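Local coordinates for protein beta-glucoside phosphorylase BglX (Unidentified, PDB 5VQE) that probably cleaves beta-glucosides with phosphate as a glycoside hydrolase family 3 beta-glucoside phosphorylase, and binds 2-deoxy-2-fluoroglucose in its sugar pocket, at residues N247-V252 / E259-G264; G264-E269 / H302-T307. All coordinates share one frame; numbering follows the deposited sequence. Where two conformers were deposited one is given.

How the contacts relate
The chain enters contact 1 on helix 246-252, leaves the helix, and returns at 259-264. Contact 1 closes this short excursion, with six residues between its segments. Contact 2 opens at G264, the residue the two contacts share. It continues into the start of helix 268-278 and closes much later, on helix 301-310, after strand 284-287 and helix 293-296. The two closures therefore follow in series, and neither encloses nor crosses the other. Together they tie helices 246-252 and 301-310 to the connection 259-267, which leads into helix 268-278. Helices 246-252 and 268-278 also touch directly, since V252 CG1 packs on E269 CG at 3.9 Å.

Contact 1 of 2, residues N247-V252 / E259-G264; sequences NVTRMV and EEIMPG
I261 reaches from the loop after helix 246-252 back to that helix and meets T249 and R250. From its CB two branches part. I261 CG2 stands anti to the backbone N and passes 4.2 Å from T249 OG1. I261 CG1 lies beside the backbone N (chi1 -63°) and packs against T249 CG2 at 4.1 Å. The extended chain then carries I261 CD1 over one face of the R250 guanidinium, offset toward its rim and 3.8 Å from R250 NH2. The two side chains meet at about a right angle. N247 OD1 lies in plane at the guanidinium edge, and R250 NH2 forms a salt bridge with D258. Cutting I261 back to an alanine would probably cost the guanidinium its CD1 contact and leave a gap beside the T249 methyl. No direct hydrogen bond joins the segments. Instead, water 1 donates to T249 OG1 and to M262 O, both at 2.8 Å. Water 2 makes longer bonds, to T249 OG1 and from M262 N. T249 OG1 also bonds to Q245 O. Within this family 3 TIM-barrel domain, V248 packs helix 246-252 on helices 216-232 and 268-278, and G264 bonds by its backbone to I243 of strand 237-244.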
ATOM      1  N   ASN A 247     -10.503  19.840  11.561  1.00 14.91           N
ATOM      2  CA  ASN A 247     -11.635  20.670  11.157  1.00 15.30           C
ATOM      3  C   ASN A 247     -12.908  19.848  11.038  1.00 15.25           C
ATOM      4  O   ASN A 247     -13.998  20.326  11.377  1.00 16.85           O
ATOM      5  CB  ASN A 247     -11.310  21.384   9.845  1.00 13.61           C
ATOM      6  CG  ASN A 247     -10.244  22.450  10.023  1.00 18.19           C
ATOM      7  OD1 ASN A 247     -10.252  23.179  11.010  1.00 20.00           O
ATOM      8  ND2 ASN A 247      -9.311  22.531   9.083  1.00 17.69           N
ATOM      9  N   VAL A 248     -12.794  18.609  10.562  1.00 12.87           N
ATOM     10  CA  VAL A 248     -13.945  17.711  10.571  1.00 14.56           C
ATOM     11  C   VAL A 248     -14.311  17.355  12.002  1.00 15.60           C
ATOM     12  O   VAL A 248     -15.495  17.279  12.357  1.00 16.80           O
ATOM     13  CB  VAL A 248     -13.647  16.455   9.732  1.00 12.53           C
ATOM     14  CG1 VAL A 248     -14.745  15.407   9.893  1.00 16.60           C
ATOM     15  CG2 VAL A 248     -13.491  16.837   8.261  1.00 17.17           C
ATOM     16  N   THR A 249     -13.303  17.126  12.846  1.00 14.64           N
ATOM     17  CA  THR A 249     -13.568  16.815  14.245  1.00 14.55           C
ATOM     18  C   THR A 249     -14.353  17.940  14.910  1.00 15.07           C
ATOM     19  O   THR A 249     -15.348  17.690  15.598  1.00 14.84           O
ATOM     20  CB  THR A 249     -12.252  16.558  14.974  1.00 13.89           C
ATOM     21  OG1 THR A 249     -11.629  15.402  14.404  1.00 15.66           O
ATOM     22  CG2 THR A 249     -12.485  16.319  16.467  1.00 17.75           C
ATOM     23  N   ARG A 250     -13.937  19.194  14.687  1.00 15.65           N
ATOM     24  CA  ARG A 250     -14.655  20.324  15.278  1.00 16.11           C
ATOM     25  C   ARG A 250     -16.045  20.499  14.683  1.00 19.11           C
ATOM     26  O   ARG A 250     -16.937  21.022  15.359  1.00 19.10           O
ATOM     27  CB  ARG A 250     -13.872  21.621  15.104  1.00 19.52           C
ATOM     28  CG  ARG A 250     -12.650  21.706  15.972  1.00 23.06           C
ATOM     29  CD  ARG A 250     -12.097  23.120  16.038  1.00 28.83           C
ATOM     30  NE  ARG A 250     -10.693  23.083  16.425  1.00 33.47           N
ATOM     31  CZ  ARG A 250      -9.674  23.012  15.573  1.00 27.46           C
ATOM     32  NH1 ARG A 250      -9.887  23.001  14.264  1.00 32.56           N
ATOM     33  NH2 ARG A 250      -8.429  22.969  16.034  1.00 36.08           N
ATOM     34  N   MET A 251     -16.250  20.105  13.423  1.00 16.61           N
ATOM     35  CA  MET A 251     -17.596  20.151  12.860  1.00 19.40           C
ATOM     36  C   MET A 251     -18.531  19.254  13.652  1.00 20.73           C
ATOM     37  O   MET A 251     -19.664  19.642  13.962  1.00 21.08           O
ATOM     38  CB  MET A 251     -17.578  19.736  11.386  1.00 18.00           C
ATOM     39  CG  MET A 251     -18.967  19.641  10.736  1.00 21.83           C
ATOM     40  SD  MET A 251     -18.938  18.933   9.080  1.00 33.63           S
ATOM     41  CE  MET A 251     -18.859  17.200   9.492  1.00 26.65           C
ATOM     42  N   VAL A 252     -18.063  18.056  14.008  1.00 20.81           N
ATOM     43  CA  VAL A 252     -18.875  17.138  14.799  1.00 18.70           C
ATOM     44  C   VAL A 252     -19.032  17.649  16.225  1.00 19.30           C
ATOM     45  O   VAL A 252     -20.112  17.538  16.818  1.00 23.45           O
ATOM     46  CB  VAL A 252     -18.253  15.729  14.772  1.00 17.24           C
ATOM     47  CG1 VAL A 252     -19.013  14.786  15.693  1.00 18.66           C
ATOM     48  CG2 VAL A 252     -18.216  15.185  13.327  1.00 18.97           C
ATOM     49  N   GLU A 259      -6.222  19.791  22.339  1.00 28.43           N
ATOM     50  CA  GLU A 259      -5.524  18.657  22.939  1.00 27.12           C
ATOM     51  C   GLU A 259      -6.384  17.404  22.969  1.00 19.63           C
ATOM     52  O   GLU A 259      -5.849  16.305  23.130  1.00 27.26           O
ATOM     53  CB  GLU A 259      -5.072  18.966  24.373  1.00 26.51           C
ATOM     54  CG  GLU A 259      -4.812  20.432  24.695  1.00 43.28           C
ATOM     55  CD  GLU A 259      -6.083  21.182  25.059  1.00 40.34           C
ATOM     56  OE1 GLU A 259      -6.757  20.795  26.042  1.00 42.55           O
ATOM     57  OE2 GLU A 259      -6.413  22.149  24.343  1.00 40.69           O
ATOM     58  N   GLU A 260      -7.698  17.543  22.832  1.00 22.19           N
ATOM     59  CA  GLU A 260      -8.593  16.398  22.807  1.00 20.17           C
ATOM     60  C   GLU A 260      -8.765  15.819  21.405  1.00 19.20           C
ATOM     61  O   GLU A 260      -9.343  14.736  21.273  1.00 19.17           O
ATOM     62  CB  GLU A 260      -9.962  16.791  23.380  1.00 22.44           C
ATOM     63  CG  GLU A 260      -9.892  17.285  24.834  1.00 33.10           C
ATOM     64  CD  GLU A 260     -11.155  18.005  25.307  1.00 41.60           C
ATOM     65  OE1 GLU A 260     -12.043  18.323  24.481  1.00 29.79           O
ATOM     66  OE2 GLU A 260     -11.253  18.264  26.525  1.00 50.18           O
ATOM     67  N   ILE A 261      -8.266  16.494  20.369  1.00 16.47           N
ATOM     68  CA  ILE A 261      -8.432  16.015  18.999  1.00 15.18           C
ATOM     69  C   ILE A 261      -7.496  14.837  18.772  1.00 14.59           C
ATOM     70  O   ILE A 261      -6.272  14.965  18.886  1.00 15.37           O
ATOM     71  CB  ILE A 261      -8.186  17.140  17.983  1.00 17.01           C
ATOM     72  CG1 ILE A 261      -9.238  18.242  18.180  1.00 18.00           C
ATOM     73  CG2 ILE A 261      -8.250  16.595  16.548  1.00 17.94           C
ATOM     74  CD1 ILE A 261      -9.107  19.429  17.249  1.00 20.90           C
ATOM     75  N   MET A 262      -8.070  13.691  18.440  1.00 15.34           N
ATOM     76  CA  MET A 262      -7.338  12.448  18.293  1.00 16.95           C
ATOM     77  C   MET A 262      -7.235  12.049  16.828  1.00 13.08           C
ATOM     78  O   MET A 262      -8.068  12.437  16.003  1.00 11.66           O
ATOM     79  CB  MET A 262      -8.036  11.321  19.071  1.00 16.45           C
ATOM     80  CG  MET A 262      -7.878  11.393  20.585  1.00 15.73           C
ATOM     81  SD  MET A 262      -6.161  11.361  21.106  1.00 18.98           S
ATOM     82  CE  MET A 262      -6.130  12.845  22.101  1.00 19.88           C
ATOM     83  N   PRO A 263      -6.231  11.258  16.470  1.00 11.72           N
ATOM     84  CA  PRO A 263      -6.198  10.685  15.127  1.00 12.78           C
ATOM     85  C   PRO A 263      -7.346   9.707  14.926  1.00 12.06           C
ATOM     86  O   PRO A 263      -7.978   9.243  15.878  1.00 11.73           O
ATOM     87  CB  PRO A 263      -4.842   9.976  15.080  1.00 12.82           C
ATOM     88  CG  PRO A 263      -4.564   9.635  16.524  1.00 16.55           C
ATOM     89  CD  PRO A 263      -5.105  10.790  17.300  1.00 13.50           C
ATOM     90  N   GLY A 264      -7.614   9.410  13.656  1.00  9.06           N
ATOM     91  CA  GLY A 264      -8.676   8.501  13.276  1.00 12.68           C
ATOM     92  C   GLY A 264      -8.774   7.281  14.163  1.00 11.95           C
ATOM     93  O   GLY A 264      -9.859   6.918  14.625  1.00 10.95           O
TER
HETATM   94  O   HOH W   1      -9.051  14.413  14.202  1.00 11.14           O
HETATM   95  O   HOH W   2     -10.727  13.430  16.698  1.00 25.21           O

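Contact 2 of 2, residues G264-E269 / H302-T307; sequences GSLSKE and HEALPT
L266 meets A304 and T307 by van der Waals contact, mainly through its CD2 methyl. L266 CD2 lies 3.9 Å from A304 CB and 3.6 Å from the backbone oxygen A304 O. At T307 the contact is looser, with L266 CD2 4.4 Å from T307 CG2. L266 CG is anti to its own carbonyl carbon (chi1 -74°), and this brings the branched end nearer the helix than its CB direction alone suggests. Y295 of helix 293-296 touches both L266 and A304. In this way the 3-10 turn that leads into helix 268-278 lies against helix 301-310, inside the family 3 N-terminal domain of the TIM-barrel clan.

The polar bonds run within each segment or to neighbours. T307 OG1 donates to E303 O at 2.7 Å, from above the carbonyl plane. The OG1 bond turns the hydroxyl back onto its own helix. E303 O also accepts from T307 N. S267 is the N-cap of helix 268-278, with its OG bonded to L270 N.

No hydrogen bond links the two segments. Their direct contact is non-directional packing of the L266 methyl. The directional bonds come from just past segment 302-307, where S308 OG binds S265 O and N311 ND2 binds L266 O.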
ATOM      1  N   GLY A 264      -7.614   9.410  13.656  1.00  9.06           N
ATOM      2  CA  GLY A 264      -8.676   8.501  13.276  1.00 12.68           C
ATOM      3  C   GLY A 264      -8.774   7.281  14.163  1.00 11.95           C
ATOM      4  O   GLY A 264      -9.859   6.918  14.625  1.00 10.95           O
ATOM      5  N   SER A 265      -7.633   6.642  14.407  1.00 11.06           N
ATOM      6  CA  SER A 265      -7.604   5.381  15.129  1.00 11.19           C
ATOM      7  C   SER A 265      -8.034   5.509  16.583  1.00 13.99           C
ATOM      8  O   SER A 265      -8.238   4.477  17.230  1.00 12.27           O
ATOM      9  CB  SER A 265      -6.194   4.777  15.055  1.00 11.07           C
ATOM     10  OG  SER A 265      -5.196   5.695  15.480  1.00 13.85           O
ATOM     11  N   LEU A 266      -8.164   6.734  17.104  1.00 11.82           N
ATOM     12  CA  LEU A 266      -8.569   6.981  18.477  1.00 13.90           C
ATOM     13  C   LEU A 266      -9.780   7.895  18.590  1.00 13.43           C
ATOM     14  O   LEU A 266     -10.185   8.217  19.713  1.00 15.73           O
ATOM     15  CB  LEU A 266      -7.401   7.599  19.262  1.00 13.32           C
ATOM     16  CG  LEU A 266      -6.271   6.638  19.634  1.00 12.16           C
ATOM     17  CD1 LEU A 266      -5.007   7.388  19.993  1.00 17.48           C
ATOM     18  CD2 LEU A 266      -6.702   5.753  20.780  1.00 13.61           C
ATOM     19  N   SER A 267     -10.381   8.308  17.476  1.00 15.96           N
ATOM     20  CA  SER A 267     -11.300   9.442  17.448  1.00 12.02           C
ATOM     21  C   SER A 267     -12.746   8.980  17.327  1.00 14.88           C
ATOM     22  O   SER A 267     -13.140   8.399  16.308  1.00 12.61           O
ATOM     23  CB  SER A 267     -10.960  10.378  16.294  1.00 13.58           C
ATOM     24  OG  SER A 267     -12.056  11.229  16.015  1.00 14.68           O
ATOM     25  N   LYS A 268     -13.553   9.290  18.346  1.00 13.01           N
ATOM     26  CA  LYS A 268     -14.975   8.965  18.281  1.00 15.54           C
ATOM     27  C   LYS A 268     -15.695   9.842  17.260  1.00 14.99           C
ATOM     28  O   LYS A 268     -16.594   9.371  16.555  1.00 13.56           O
ATOM     29  CB  LYS A 268     -15.608   9.100  19.671  1.00 18.76           C
ATOM     30  CG  LYS A 268     -15.758  10.510  20.174  1.00 20.17           C
ATOM     31  CD  LYS A 268     -16.295  10.530  21.609  1.00 25.14           C
ATOM     32  N   GLU A 269     -15.298  11.111  17.145  1.00 15.95           N
ATOM     33  CA  GLU A 269     -15.910  11.992  16.150  1.00 17.54           C
ATOM     34  C   GLU A 269     -15.739  11.448  14.734  1.00 13.68           C
ATOM     35  O   GLU A 269     -16.666  11.512  13.914  1.00 13.38           O
ATOM     36  CB  GLU A 269     -15.302  13.393  16.247  1.00 18.47           C
ATOM     37  CG  GLU A 269     -15.633  14.134  17.526  1.00 18.28           C
ATOM     38  CD  GLU A 269     -14.707  13.806  18.683  1.00 21.82           C
ATOM     39  OE1 GLU A 269     -13.676  13.138  18.470  1.00 19.79           O
ATOM     40  OE2 GLU A 269     -15.011  14.231  19.819  1.00 25.94           O
ATOM     41  N   HIS A 302      -1.838   2.339  27.757  1.00 15.61           N
ATOM     42  CA  HIS A 302      -2.781   1.557  28.552  0.55 17.90           C
ATOM     43  C   HIS A 302      -4.202   2.095  28.411  1.00 14.86           C
ATOM     44  O   HIS A 302      -5.164   1.322  28.482  1.00 14.18           O
ATOM     45  CB  HIS A 302      -2.333   1.487  30.023  0.55 18.46           C
ATOM     46  CG  HIS A 302      -2.435   2.776  30.778  0.55 17.18           C
ATOM     47  ND1 HIS A 302      -1.387   3.665  30.880  0.55 18.55           N
ATOM     48  CD2 HIS A 302      -3.444   3.297  31.518  0.55 20.83           C
ATOM     49  CE1 HIS A 302      -1.756   4.695  31.621  0.55 18.67           C
ATOM     50  NE2 HIS A 302      -3.000   4.497  32.018  0.55 17.62           N
ATOM     51  N   GLU A 303      -4.351   3.400  28.186  1.00 13.88           N
ATOM     52  CA  GLU A 303      -5.656   3.981  27.896  1.00 14.48           C
ATOM     53  C   GLU A 303      -6.035   3.836  26.425  1.00 13.59           C
ATOM     54  O   GLU A 303      -7.220   3.676  26.111  1.00 14.48           O
ATOM     55  CB  GLU A 303      -5.671   5.472  28.255  1.00 17.37           C
ATOM     56  CG  GLU A 303      -5.486   5.793  29.730  1.00 29.06           C
ATOM     57  CD  GLU A 303      -5.157   7.268  29.965  1.00 35.13           C
ATOM     58  OE1 GLU A 303      -5.292   8.078  29.016  1.00 29.17           O
ATOM     59  OE2 GLU A 303      -4.752   7.615  31.093  1.00 32.97           O
ATOM     60  N   ALA A 304      -5.050   3.898  25.521  1.00 13.68           N
ATOM     61  CA  ALA A 304      -5.345   4.014  24.093  1.00 14.10           C
ATOM     62  C   ALA A 304      -6.013   2.756  23.556  1.00 12.20           C
ATOM     63  O   ALA A 304      -6.989   2.837  22.802  1.00 10.82           O
ATOM     64  CB  ALA A 304      -4.068   4.302  23.311  1.00 13.71           C
ATOM     65  N   LEU A 305      -5.490   1.585  23.912  1.00 10.85           N
ATOM     66  CA  LEU A 305      -5.965   0.352  23.289  1.00 12.58           C
ATOM     67  C   LEU A 305      -7.454   0.129  23.518  1.00 12.82           C
ATOM     68  O   LEU A 305      -8.183  -0.057  22.529  1.00 12.33           O
ATOM     69  CB  LEU A 305      -5.105  -0.826  23.770  1.00 12.51           C
ATOM     70  CG  LEU A 305      -3.610  -0.701  23.406  1.00 16.73           C
ATOM     71  CD1 LEU A 305      -2.791  -1.858  23.938  1.00 18.62           C
ATOM     72  CD2 LEU A 305      -3.380  -0.594  21.896  1.00 17.34           C
ATOM     73  N   PRO A 306      -7.981   0.164  24.746  1.00 11.23           N
ATOM     74  CA  PRO A 306      -9.437   0.038  24.893  1.00 12.51           C
ATOM     75  C   PRO A 306     -10.189   1.228  24.343  1.00 11.24           C
ATOM     76  O   PRO A 306     -11.323   1.070  23.881  1.00 15.36           O
ATOM     77  CB  PRO A 306      -9.629  -0.103  26.407  1.00 15.29           C
ATOM     78  CG  PRO A 306      -8.416   0.534  27.008  1.00 17.04           C
ATOM     79  CD  PRO A 306      -7.300   0.278  26.049  1.00 12.88           C
ATOM     80  N   THR A 307      -9.584   2.418  24.359  1.00 14.23           N
ATOM     81  CA  THR A 307     -10.280   3.601  23.867  1.00 11.24           C
ATOM     82  C   THR A 307     -10.506   3.521  22.364  1.00 10.72           C
ATOM     83  O   THR A 307     -11.554   3.956  21.871  1.00 12.40           O
ATOM     84  CB  THR A 307      -9.496   4.863  24.233  1.00 15.44           C
ATOM     85  OG1 THR A 307      -9.508   5.044  25.660  1.00 16.77           O
ATOM     86  CG2 THR A 307     -10.087   6.101  23.567  1.00 16.36           C
TER